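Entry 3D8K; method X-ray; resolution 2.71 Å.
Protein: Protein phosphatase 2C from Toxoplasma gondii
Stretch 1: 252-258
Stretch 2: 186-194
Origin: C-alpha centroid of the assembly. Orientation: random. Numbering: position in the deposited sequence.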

# COMPACT_ATOMS: atom_id res chain seq x y z
N PRO C 252 -15.03 3.62 34.51
CA PRO C 252 -13.66 3.99 34.80
C PRO C 252 -13.43 5.45 35.13
O PRO C 252 -14.23 6.33 34.79
CB PRO C 252 -12.93 3.60 33.53
CG PRO C 252 -13.91 3.99 32.50
CD PRO C 252 -15.22 3.44 33.06
N ASP C 253 -12.31 5.67 35.81
CA ASP C 253 -11.83 6.98 36.21
C ASP C 253 -10.90 7.34 35.05
O ASP C 253 -9.87 6.71 34.88
CB ASP C 253 -11.06 6.86 37.53
CG ASP C 253 -10.05 7.97 37.74
OD1 ASP C 253 -10.41 9.14 37.49
OD2 ASP C 253 -8.89 7.67 38.17
N VAL C 254 -11.29 8.31 34.25
CA VAL C 254 -10.48 8.72 33.11
C VAL C 254 -9.75 10.05 33.33
O VAL C 254 -10.38 11.09 33.50
CB VAL C 254 -11.35 8.87 31.85
CG1 VAL C 254 -10.48 9.23 30.65
CG2 VAL C 254 -12.10 7.57 31.59
N THR C 255 -8.43 10.01 33.31
CA THR C 255 -7.62 11.21 33.50
C THR C 255 -6.78 11.50 32.26
O THR C 255 -6.54 10.60 31.45
CB THR C 255 -6.68 11.06 34.72
OG1 THR C 255 -5.89 9.86 34.57
CG2 THR C 255 -7.47 10.98 36.00
N THR C 256 -6.32 12.74 32.12
CA THR C 256 -5.48 13.11 30.98
C THR C 256 -4.30 13.95 31.44
O THR C 256 -4.45 14.83 32.29
CB THR C 256 -6.27 13.92 29.94
OG1 THR C 256 -7.49 13.25 29.63
CG2 THR C 256 -5.46 14.05 28.66
N PHE C 257 -3.12 13.67 30.90
CA PHE C 257 -1.88 14.38 31.24
C PHE C 257 -1.00 14.49 30.00
O PHE C 257 -1.16 13.75 29.04
CB PHE C 257 -1.05 13.59 32.26
CG PHE C 257 -1.71 13.39 33.60
CD1 PHE C 257 -2.86 12.61 33.73
CD2 PHE C 257 -1.13 13.92 34.76
CE1 PHE C 257 -3.41 12.36 34.98
CE2 PHE C 257 -1.68 13.66 36.01
CZ PHE C 257 -2.82 12.88 36.12
N PHE C 258 -0.04 15.41 30.02
CA PHE C 258 0.89 15.53 28.91
C PHE C 258 2.26 15.23 29.50
O PHE C 258 2.48 15.42 30.69
CB PHE C 258 0.89 16.92 28.29
CG PHE C 258 1.42 17.98 29.19
CD1 PHE C 258 0.70 18.39 30.30
CD2 PHE C 258 2.65 18.55 28.93
CE1 PHE C 258 1.21 19.36 31.15
CE2 PHE C 258 3.17 19.53 29.78
CZ PHE C 258 2.44 19.93 30.89
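Stretch 2 (186-194) AIHLSTPHT

Stretch 2 runs antiparallel to the strand of stretch 1 and meets it through side chains, joined by one hydrogen bond from a threonine hydroxyl to a backbone carbonyl. The end-to-end directions of the touching parts, 253 to 257 and 187 to 193, differ by 172°, so the order of contacts is reversed: F257 lies near I187 to L189, T255 at L189, and D253 near S190, T191 and H193. Residues 253-258 are strand; stretch 2 is strand through H188 and then continues as loop. No backbone hydrogen bonds link the two, and the closest CA pair, T255 CA and L189 CA, is 6.8 Å apart. Strand alternation directs D253, T255 and F257 toward stretch 2, while V254 and T256 point away. At the centre, T255 (chi1 p) donates from OG1 to L189 O at 2.6 Å. L189 CD1 sits over one face of the F257 ring, 3.8 Å from its centroid and 12° off the normal, a CH-pi contact. F257 CZ also approaches H188 O at 3.6 Å, and F257 CE2 lies 4.4 Å from I187 CG2. At the other end, D253 CB meets the edge of the H193 ring, 3.9 Å from H193 NE2. D253 OD2 lies 3.8 Å from T191 N, a contact without hydrogen-bond geometry; its hydrogen bond is made elsewhere in the structure. The contact buries 299 Å², both sides summed.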

# COMPACT_ATOMS: atom_id res chain seq x y z
N ALA C 186 8.20 11.82 40.25
CA ALA C 186 7.25 10.72 40.13
C ALA C 186 5.86 11.35 40.32
O ALA C 186 5.67 12.18 41.20
CB ALA C 186 7.51 9.70 41.21
N ILE C 187 4.89 10.95 39.50
CA ILE C 187 3.54 11.50 39.60
C ILE C 187 2.47 10.49 39.24
O ILE C 187 2.56 9.83 38.22
CB ILE C 187 3.42 12.74 38.71
CG1 ILE C 187 3.30 13.98 39.58
CG2 ILE C 187 2.24 12.64 37.78
CD1 ILE C 187 3.13 15.22 38.77
N HIS C 188 1.45 10.39 40.09
CA HIS C 188 0.35 9.46 39.86
C HIS C 188 -0.61 9.93 38.78
O HIS C 188 -0.84 11.13 38.60
CB HIS C 188 -0.42 9.22 41.15
CG HIS C 188 0.38 8.53 42.21
ND1 HIS C 188 0.75 7.20 42.13
CD2 HIS C 188 0.94 9.00 43.35
CE1 HIS C 188 1.50 6.89 43.17
NE2 HIS C 188 1.63 7.96 43.93
N LEU C 189 -1.17 8.97 38.05
CA LEU C 189 -2.10 9.27 36.99
C LEU C 189 -3.48 8.72 37.32
O LEU C 189 -4.45 9.00 36.62
CB LEU C 189 -1.60 8.67 35.68
CG LEU C 189 -0.61 9.53 34.88
CD1 LEU C 189 0.19 10.45 35.81
CD2 LEU C 189 0.29 8.62 34.06
N SER C 190 -3.56 7.96 38.41
CA SER C 190 -4.82 7.37 38.81
C SER C 190 -4.95 7.17 40.31
O SER C 190 -3.97 7.15 41.04
CB SER C 190 -5.02 6.03 38.11
OG SER C 190 -3.99 5.11 38.47
N THR C 191 -6.19 7.03 40.76
CA THR C 191 -6.47 6.82 42.17
C THR C 191 -7.05 5.40 42.30
O THR C 191 -8.04 5.07 41.65
CB THR C 191 -7.51 7.82 42.67
OG1 THR C 191 -7.40 9.03 41.91
CG2 THR C 191 -7.29 8.14 44.14
N PRO C 192 -6.43 4.55 43.13
CA PRO C 192 -6.95 3.19 43.27
C PRO C 192 -8.37 3.13 43.87
O PRO C 192 -8.75 3.96 44.71
CB PRO C 192 -5.90 2.51 44.15
CG PRO C 192 -5.40 3.63 45.01
CD PRO C 192 -5.29 4.79 44.04
N HIS C 193 -9.14 2.15 43.41
CA HIS C 193 -10.52 1.94 43.86
C HIS C 193 -10.58 0.92 44.99
O HIS C 193 -10.88 -0.25 44.76
CB HIS C 193 -11.37 1.48 42.69
CG HIS C 193 -11.48 2.49 41.60
ND1 HIS C 193 -11.22 2.19 40.28
CD2 HIS C 193 -11.83 3.80 41.62
CE1 HIS C 193 -11.41 3.26 39.54
NE2 HIS C 193 -11.78 4.26 40.33
N THR C 194 -10.29 1.36 46.20
CA THR C 194 -10.27 0.48 47.36
C THR C 194 -11.05 1.12 48.49
O THR C 194 -11.49 2.27 48.37
CB THR C 194 -8.82 0.26 47.83
OG1 THR C 194 -8.46 1.23 48.82
CG2 THR C 194 -7.87 0.42 46.65